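Local coordinates for vesicular integral-membrane protein VIP36 (Canis lupus familiaris, PDB 2DUQ) that acts as a calcium-dependent intracellular lectin of the early secretory pathway, binding high-mannose glycans and helping to transport and sort the glycoproteins that carry them, at residues R8-I13 / M223-L228; H67-V72 / D219-K224. All coordinates share one frame; numbering follows the deposited sequence.

Contact 1: R8-I13 / M223-L228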
ATOM      1  N   ARG A   8       3.567   3.568  17.661  1.00 25.76           N
ATOM      2  CA  ARG A   8       4.365   4.653  17.046  1.00 25.65           C
ATOM      3  C   ARG A   8       5.506   4.141  16.166  1.00 25.87           C
ATOM      4  O   ARG A   8       5.870   4.774  15.160  1.00 25.61           O
ATOM      5  CB  ARG A   8       4.934   5.586  18.128  1.00 25.28           C
ATOM      6  CG  ARG A   8       5.807   6.717  17.583  1.00 24.63           C
ATOM      7  CD  ARG A   8       4.962   7.682  16.736  1.00 25.18           C
ATOM      8  NE  ARG A   8       5.741   8.768  16.135  1.00 26.88           N
ATOM      9  CZ  ARG A   8       6.363   8.672  14.961  1.00 29.36           C
ATOM     10  NH1 ARG A   8       6.324   7.522  14.283  1.00 24.94           N
ATOM     11  NH2 ARG A   8       7.050   9.715  14.481  1.00 27.46           N
ATOM     12  N   GLU A   9       6.056   3.002  16.565  1.00 24.86           N
ATOM     13  CA  GLU A   9       7.222   2.419  15.921  1.00 25.91           C
ATOM     14  C   GLU A   9       6.916   1.833  14.543  1.00 24.67           C
ATOM     15  O   GLU A   9       7.842   1.498  13.776  1.00 25.31           O
ATOM     16  CB  GLU A   9       7.852   1.362  16.829  1.00 25.82           C
ATOM     17  CG  GLU A   9       7.083   0.028  16.986  1.00 29.32           C
ATOM     18  CD  GLU A   9       6.161  -0.041  18.215  1.00 34.47           C
ATOM     19  OE1 GLU A   9       5.679   1.009  18.735  1.00 34.44           O
ATOM     20  OE2 GLU A   9       5.916  -1.187  18.655  1.00 38.03           O
ATOM     21  N   HIS A  10       5.625   1.699  14.250  1.00 23.50           N
ATOM     22  CA  HIS A  10       5.154   1.235  12.927  1.00 22.16           C
ATOM     23  C   HIS A  10       4.405   2.338  12.216  1.00 21.96           C
ATOM     24  O   HIS A  10       3.606   2.089  11.295  1.00 21.99           O
ATOM     25  CB  HIS A  10       4.265   0.009  13.092  1.00 21.99           C
ATOM     26  CG  HIS A  10       4.962  -1.152  13.717  1.00 22.22           C
ATOM     27  ND1 HIS A  10       6.189  -1.608  13.283  1.00 23.29           N
ATOM     28  CD2 HIS A  10       4.601  -1.956  14.746  1.00 25.11           C
ATOM     29  CE1 HIS A  10       6.553  -2.642  14.018  1.00 22.78           C
ATOM     30  NE2 HIS A  10       5.606  -2.874  14.912  1.00 23.68           N
ATOM     31  N   SER A  11       4.680   3.576  12.628  1.00 21.08           N
ATOM     32  CA  SER A  11       4.012   4.718  12.068  1.00 20.78           C
ATOM     33  C   SER A  11       5.022   5.711  11.501  1.00 21.26           C
ATOM     34  O   SER A  11       6.170   5.684  11.893  1.00 21.30           O
ATOM     35  CB  SER A  11       3.119   5.391  13.114  1.00 20.82           C
ATOM     36  OG  SER A  11       2.196   4.443  13.664  1.00 21.35           O
ATOM     37  N   LEU A  12       4.553   6.517  10.551  1.00 21.87           N
ATOM     38  CA  LEU A  12       5.256   7.681   9.989  1.00 22.70           C
ATOM     39  C   LEU A  12       4.404   8.919  10.258  1.00 23.13           C
ATOM     40  O   LEU A  12       3.326   9.100   9.681  1.00 23.00           O
ATOM     41  CB  LEU A  12       5.507   7.492   8.483  1.00 22.80           C
ATOM     42  CG  LEU A  12       6.127   8.673   7.696  1.00 23.27           C
ATOM     43  CD1 LEU A  12       7.640   8.606   7.718  1.00 23.55           C
ATOM     44  CD2 LEU A  12       5.618   8.634   6.247  1.00 25.25           C
ATOM     45  N   ILE A  13       4.880   9.783  11.158  1.00 23.49           N
ATOM     46  CA  ILE A  13       4.075  10.914  11.613  1.00 25.28           C
ATOM     47  C   ILE A  13       4.926  12.181  11.691  1.00 25.85           C
ATOM     48  O   ILE A  13       6.035  12.129  12.226  1.00 26.42           O
ATOM     49  CB  ILE A  13       3.491  10.635  13.021  1.00 25.24           C
ATOM     50  CG1 ILE A  13       2.838   9.238  13.074  1.00 25.95           C
ATOM     51  CG2 ILE A  13       2.500  11.737  13.421  1.00 25.74           C
ATOM     52  CD1 ILE A  13       2.365   8.795  14.461  1.00 25.86           C
ATOM     53  N   MET A 223       1.585   7.554   7.952  1.00 22.48           N
ATOM     54  CA  MET A 223       1.065   6.195   8.063  1.00 23.70           C
ATOM     55  C   MET A 223       0.939   5.921   9.555  1.00 23.95           C
ATOM     56  O   MET A 223       1.917   6.039  10.291  1.00 24.43           O
ATOM     57  CB  MET A 223       1.995   5.177   7.411  1.00 23.85           C
ATOM     58  CG  MET A 223       2.118   5.301   5.877  1.00 24.16           C
ATOM     59  SD  MET A 223       3.234   4.063   5.199  1.00 26.14           S
ATOM     60  CE  MET A 223       4.832   4.815   5.438  1.00 27.02           C
ATOM     61  N   LYS A 224      -0.264   5.580   9.992  1.00 23.77           N
ATOM     62  CA  LYS A 224      -0.547   5.405  11.413  1.00 24.02           C
ATOM     63  C   LYS A 224      -1.095   4.013  11.616  1.00 23.18           C
ATOM     64  O   LYS A 224      -2.149   3.685  11.075  1.00 22.02           O
ATOM     65  CB  LYS A 224      -1.544   6.466  11.895  1.00 24.00           C
ATOM     66  CG  LYS A 224      -0.934   7.872  11.953  1.00 25.71           C
ATOM     67  CD  LYS A 224      -1.996   8.910  12.335  1.00 26.53           C
ATOM     68  CE  LYS A 224      -1.443  10.318  12.199  1.00 31.38           C
ATOM     69  NZ  LYS A 224      -1.962  11.212  13.287  1.00 33.28           N
ATOM     70  N   LEU A 225      -0.355   3.205  12.367  1.00 22.96           N
ATOM     71  CA  LEU A 225      -0.706   1.812  12.611  1.00 23.74           C
ATOM     72  C   LEU A 225      -1.274   1.643  14.019  1.00 24.00           C
ATOM     73  O   LEU A 225      -0.611   1.968  15.017  1.00 23.54           O
ATOM     74  CB  LEU A 225       0.518   0.913  12.398  1.00 23.28           C
ATOM     75  CG  LEU A 225       0.429  -0.610  12.157  1.00 24.47           C
ATOM     76  CD1 LEU A 225       0.442  -1.361  13.416  1.00 28.26           C
ATOM     77  CD2 LEU A 225      -0.779  -0.990  11.283  1.00 22.11           C
ATOM     78  N   PHE A 226      -2.488   1.104  14.084  1.00 24.43           N
ATOM     79  CA  PHE A 226      -3.177   0.893  15.360  1.00 24.92           C
ATOM     80  C   PHE A 226      -3.317  -0.570  15.693  1.00 25.82           C
ATOM     81  O   PHE A 226      -3.708  -1.374  14.831  1.00 24.52           O
ATOM     82  CB  PHE A 226      -4.559   1.544  15.337  1.00 25.03           C
ATOM     83  CG  PHE A 226      -4.515   3.019  15.119  1.00 25.50           C
ATOM     84  CD1 PHE A 226      -4.705   3.547  13.850  1.00 24.15           C
ATOM     85  CD2 PHE A 226      -4.276   3.884  16.183  1.00 26.66           C
ATOM     86  CE1 PHE A 226      -4.653   4.920  13.629  1.00 26.35           C
ATOM     87  CE2 PHE A 226      -4.226   5.249  15.971  1.00 25.86           C
ATOM     88  CZ  PHE A 226      -4.420   5.766  14.697  1.00 26.07           C
ATOM     89  N   GLN A 227      -2.969  -0.915  16.939  1.00 26.06           N
ATOM     90  CA  GLN A 227      -3.206  -2.252  17.455  1.00 27.54           C
ATOM     91  C   GLN A 227      -4.675  -2.387  17.828  1.00 27.98           C
ATOM     92  O   GLN A 227      -5.214  -1.579  18.593  1.00 27.88           O
ATOM     93  CB  GLN A 227      -2.334  -2.543  18.678  1.00 27.45           C
ATOM     94  CG  GLN A 227      -2.526  -3.938  19.248  1.00 31.47           C
ATOM     95  CD  GLN A 227      -1.660  -4.204  20.456  1.00 36.81           C
ATOM     96  OE1 GLN A 227      -0.829  -3.374  20.849  1.00 38.98           O
ATOM     97  NE2 GLN A 227      -1.844  -5.375  21.062  1.00 38.98           N
ATOM     98  N   LEU A 228      -5.315  -3.413  17.289  1.00 28.51           N
ATOM     99  CA  LEU A 228      -6.686  -3.698  17.659  1.00 29.82           C
ATOM    100  C   LEU A 228      -6.695  -4.627  18.865  1.00 30.69           C
ATOM    101  O   LEU A 228      -5.945  -5.599  18.920  1.00 31.36           O
ATOM    102  CB  LEU A 228      -7.458  -4.311  16.485  1.00 28.79           C
ATOM    103  CG  LEU A 228      -7.439  -3.556  15.147  1.00 29.85           C
ATOM    104  CD1 LEU A 228      -8.107  -4.418  14.066  1.00 29.74           C
ATOM    105  CD2 LEU A 228      -8.078  -2.159  15.189  1.00 29.15           C
TER
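Leu12 and Met223 form a single antiparallel bridge, a hydrogen-bonded pair closed by two backbone bonds: Leu12 N donates a hydrogen bond to Met223 O at 2.7 Å, and Met223 N donates one to Leu12 O at 2.9 Å. Two residues further along strand 217-227, a side chain replaces the main chain as acceptor. Ser11 OG lies beside its own backbone N, anti to the carbonyl carbon (chi1 -55°), and from there meets Leu225 N at 3.1 Å in an almost straight bond, 177° at the hydrogen. The same hydroxyl is bonded to the carbonyl of Lys7, so two backbone groups fix its rotation. The N-terminal segment of this lumenal L-type lectin domain, a legume-lectin-like beta sandwich, thus lies along the strand 217-227 before the chain enters strand 27-31. The buried side of the contact is close-packed. Met223, bent at its last torsion (chi3 -83°), turns its methyl CE back to Leu12, 4.0 Å from the branch CD2, and Trp27 touches both side chains. Beyond Ser11, CB of Leu225 sits 3.5 Å from His10 O, a buried carbonyl without a polar partner in the model, and 3.9 Å from His10 CB. The imidazole of His10 has CG of Glu9 over one face and is held through ND1 by Asn55. The partly exposed side is looser and purely aliphatic: Ile13 crosses Lys224 at about a right angle, with CG1 of Ile13 4.2 Å from CG of Lys224 as their closest approach. The methylene chain of Lys224 runs on past Ile13 toward its ammonium end.

Contact 2: H67-V72 / D219-K224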
ATOM      1  N   HIS A  67      -3.681   3.375   8.813  1.00 20.52           N
ATOM      2  CA  HIS A  67      -4.284   4.504   8.135  1.00 20.26           C
ATOM      3  C   HIS A  67      -3.160   5.201   7.397  1.00 20.63           C
ATOM      4  O   HIS A  67      -2.103   5.487   7.996  1.00 20.69           O
ATOM      5  CB  HIS A  67      -4.900   5.485   9.137  1.00 21.33           C
ATOM      6  CG  HIS A  67      -6.085   4.939   9.868  1.00 22.23           C
ATOM      7  ND1 HIS A  67      -6.695   5.613  10.908  1.00 24.32           N
ATOM      8  CD2 HIS A  67      -6.756   3.771   9.729  1.00 24.10           C
ATOM      9  CE1 HIS A  67      -7.705   4.891  11.364  1.00 24.22           C
ATOM     10  NE2 HIS A  67      -7.760   3.764  10.674  1.00 22.58           N
ATOM     11  N   VAL A  68      -3.392   5.460   6.118  1.00 20.45           N
ATOM     12  CA  VAL A  68      -2.375   6.069   5.244  1.00 20.76           C
ATOM     13  C   VAL A  68      -2.918   7.387   4.702  1.00 20.37           C
ATOM     14  O   VAL A  68      -3.954   7.424   4.026  1.00 20.18           O
ATOM     15  CB  VAL A  68      -2.006   5.134   4.027  1.00 20.39           C
ATOM     16  CG1 VAL A  68      -0.892   5.746   3.151  1.00 20.64           C
ATOM     17  CG2 VAL A  68      -1.641   3.736   4.493  1.00 21.46           C
ATOM     18  N   HIS A  69      -2.217   8.479   4.992  1.00 20.41           N
ATOM     19  CA  HIS A  69      -2.527   9.742   4.365  1.00 20.09           C
ATOM     20  C   HIS A  69      -1.525   9.878   3.204  1.00 20.85           C
ATOM     21  O   HIS A  69      -0.330   9.889   3.424  1.00 21.08           O
ATOM     22  CB  HIS A  69      -2.417  10.896   5.380  1.00 20.92           C
ATOM     23  CG  HIS A  69      -2.724  12.242   4.810  1.00 20.86           C
ATOM     24  ND1 HIS A  69      -2.457  13.412   5.492  1.00 23.67           N
ATOM     25  CD2 HIS A  69      -3.254  12.611   3.621  1.00 23.56           C
ATOM     26  CE1 HIS A  69      -2.817  14.444   4.747  1.00 24.39           C
ATOM     27  NE2 HIS A  69      -3.294  13.988   3.604  1.00 26.94           N
ATOM     28  N   PHE A  70      -2.053   9.914   1.981  1.00 20.97           N
ATOM     29  CA  PHE A  70      -1.252   9.857   0.740  1.00 21.17           C
ATOM     30  C   PHE A  70      -1.744  10.975  -0.155  1.00 21.52           C
ATOM     31  O   PHE A  70      -2.847  11.501   0.050  1.00 21.38           O
ATOM     32  CB  PHE A  70      -1.406   8.481   0.032  1.00 20.96           C
ATOM     33  CG  PHE A  70      -2.780   8.247  -0.554  1.00 20.80           C
ATOM     34  CD1 PHE A  70      -3.791   7.681   0.224  1.00 20.19           C
ATOM     35  CD2 PHE A  70      -3.065   8.591  -1.883  1.00 20.46           C
ATOM     36  CE1 PHE A  70      -5.062   7.478  -0.287  1.00 19.49           C
ATOM     37  CE2 PHE A  70      -4.351   8.391  -2.437  1.00 21.51           C
ATOM     38  CZ  PHE A  70      -5.367   7.829  -1.629  1.00 18.48           C
ATOM     39  N   LYS A  71      -0.922  11.362  -1.135  1.00 21.98           N
ATOM     40  CA  LYS A  71      -1.349  12.288  -2.167  1.00 22.53           C
ATOM     41  C   LYS A  71      -0.728  11.895  -3.506  1.00 21.95           C
ATOM     42  O   LYS A  71       0.496  11.842  -3.651  1.00 21.63           O
ATOM     43  CB  LYS A  71      -1.016  13.760  -1.810  1.00 22.89           C
ATOM     44  CG  LYS A  71      -1.804  14.775  -2.657  1.00 24.34           C
ATOM     45  CD  LYS A  71      -1.348  16.222  -2.393  1.00 24.67           C
ATOM     46  CE  LYS A  71      -1.729  17.208  -3.514  1.00 29.12           C
ATOM     47  NZ  LYS A  71      -3.114  17.127  -4.099  1.00 33.37           N
ATOM     48  N   VAL A  72      -1.583  11.623  -4.482  1.00 22.06           N
ATOM     49  CA  VAL A  72      -1.133  11.361  -5.836  1.00 22.33           C
ATOM     50  C   VAL A  72      -1.606  12.526  -6.662  1.00 22.41           C
ATOM     51  O   VAL A  72      -2.808  12.816  -6.716  1.00 22.86           O
ATOM     52  CB  VAL A  72      -1.755  10.069  -6.414  1.00 22.83           C
ATOM     53  CG1 VAL A  72      -1.243   9.823  -7.848  1.00 21.96           C
ATOM     54  CG2 VAL A  72      -1.442   8.877  -5.522  1.00 22.49           C
ATOM     55  N   ASP A 219       3.001  10.676  -3.118  1.00 18.30           N
ATOM     56  CA  ASP A 219       3.418  11.081  -1.759  1.00 18.20           C
ATOM     57  C   ASP A 219       2.750  10.278  -0.645  1.00 19.38           C
ATOM     58  O   ASP A 219       1.554  10.024  -0.675  1.00 19.34           O
ATOM     59  CB  ASP A 219       3.064  12.555  -1.497  1.00 18.53           C
ATOM     60  CG  ASP A 219       3.749  13.532  -2.449  1.00 19.67           C
ATOM     61  OD1 ASP A 219       4.769  13.191  -3.101  1.00 18.47           O
ATOM     62  OD2 ASP A 219       3.272  14.687  -2.525  1.00 19.90           O
ATOM     63  N   ILE A 220       3.537   9.913   0.356  1.00 19.11           N
ATOM     64  CA  ILE A 220       3.008   9.452   1.616  1.00 20.59           C
ATOM     65  C   ILE A 220       3.225  10.577   2.620  1.00 21.10           C
ATOM     66  O   ILE A 220       4.341  11.075   2.758  1.00 21.25           O
ATOM     67  CB  ILE A 220       3.739   8.178   2.063  1.00 20.33           C
ATOM     68  CG1 ILE A 220       3.659   7.112   0.947  1.00 20.41           C
ATOM     69  CG2 ILE A 220       3.203   7.660   3.409  1.00 21.68           C
ATOM     70  CD1 ILE A 220       2.220   6.696   0.538  1.00 20.62           C
ATOM     71  N   ILE A 221       2.146  11.001   3.271  1.00 21.49           N
ATOM     72  CA  ILE A 221       2.214  12.123   4.220  1.00 22.56           C
ATOM     73  C   ILE A 221       2.332  11.540   5.622  1.00 22.04           C
ATOM     74  O   ILE A 221       3.221  11.929   6.396  1.00 22.49           O
ATOM     75  CB  ILE A 221       1.020  13.084   4.030  1.00 21.95           C
ATOM     76  CG1 ILE A 221       1.056  13.661   2.611  1.00 25.88           C
ATOM     77  CG2 ILE A 221       1.056  14.218   5.050  1.00 23.79           C
ATOM     78  CD1 ILE A 221      -0.250  13.756   1.974  1.00 29.16           C
ATOM     79  N   SER A 222       1.489  10.549   5.932  1.00 21.85           N
ATOM     80  CA  SER A 222       1.589   9.848   7.205  1.00 22.71           C
ATOM     81  C   SER A 222       1.070   8.424   7.092  1.00 22.65           C
ATOM     82  O   SER A 222       0.240   8.127   6.232  1.00 22.44           O
ATOM     83  CB  SER A 222       0.788  10.583   8.298  1.00 23.08           C
ATOM     84  OG  SER A 222      -0.601  10.551   8.030  1.00 23.86           O
ATOM     85  N   MET A 223       1.585   7.554   7.952  1.00 22.48           N
ATOM     86  CA  MET A 223       1.065   6.195   8.063  1.00 23.70           C
ATOM     87  C   MET A 223       0.939   5.921   9.555  1.00 23.95           C
ATOM     88  O   MET A 223       1.917   6.039  10.291  1.00 24.43           O
ATOM     89  CB  MET A 223       1.995   5.177   7.411  1.00 23.85           C
ATOM     90  CG  MET A 223       2.118   5.301   5.877  1.00 24.16           C
ATOM     91  SD  MET A 223       3.234   4.063   5.199  1.00 26.14           S
ATOM     92  CE  MET A 223       4.832   4.815   5.438  1.00 27.02           C
ATOM     93  N   LYS A 224      -0.264   5.580   9.992  1.00 23.77           N
ATOM     94  CA  LYS A 224      -0.547   5.405  11.413  1.00 24.02           C
ATOM     95  C   LYS A 224      -1.095   4.013  11.616  1.00 23.18           C
ATOM     96  O   LYS A 224      -2.149   3.685  11.075  1.00 22.02           O
ATOM     97  CB  LYS A 224      -1.544   6.466  11.895  1.00 24.00           C
ATOM     98  CG  LYS A 224      -0.934   7.872  11.953  1.00 25.71           C
ATOM     99  CD  LYS A 224      -1.996   8.910  12.335  1.00 26.53           C
ATOM    100  CE  LYS A 224      -1.443  10.318  12.199  1.00 31.38           C
ATOM    101  NZ  LYS A 224      -1.962  11.212  13.287  1.00 33.28           N
TER
HETATM  102  O   HOH W   1      -2.105   8.570   8.585  1.00 20.89           O
HETATM  103  O   HOH W   2      -1.526  13.333   7.927  1.00 28.78           O
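A chi1 of -180° sets the imidazole of His69 opposite its backbone N and beside the carbonyl carbon, while a chi1 of -61° puts CG1 of Ile221 next to its own N, and the two groups meet. Methyl CD1 of Ile221 sits over one face of the ring, 3.7 Å from the centroid of His69, in a CH-pi contact, and Phe166 meets the same ring. Ser222 OG approaches His69 CB to 3.2 Å. Ile221 and Ser222 both oppose His69, a classic beta bulge in the antiparallel pairing of these neighbouring sandwich strands. His69 O consequently accepts two backbone bonds, from Ile221 N at 2.7 Å and from Ser222 N at 3.2 Å. On the other face of the sheet, CD1 of Ile220 packs against CG1 of Val68 at 4.2 Å and against CB of Phe70. Asp219 pairs with Lys71 through the backbone, its carboxylate bound by Arg41 and His73. One water joins Ser222 OG to His67 O; a second, in the plane of the His69 ring and 2.6 Å from its ND1, also meets Ser222 OG. Methyl over the face and water at the edge probably help to hold the imidazole's orientation, with ND1 hydrated.

Both contacts hold strand 217-227 and share Met223 and Lys224, the strand being lined by different partners. Contact 2 is extended antiparallel pairing with strand 64-73, interrupted by a bulge and nearer the centre of the chain; contact 1 is a short bridge to a non-strand segment, yet most of its touching residues are buried. In contact 2 the apolar face of Val68, Phe70 and Ile220 contrasts with a partly exposed, hydrated histidine-serine face, whereas contact 1 adds a serine hydroxyl and packed leucines and methionine to its two backbone bonds. The two join directly where CD2 of Leu12 packs on CG2 of Ile220 at 3.9 Å and where the rings of Phe226 and His67 meet.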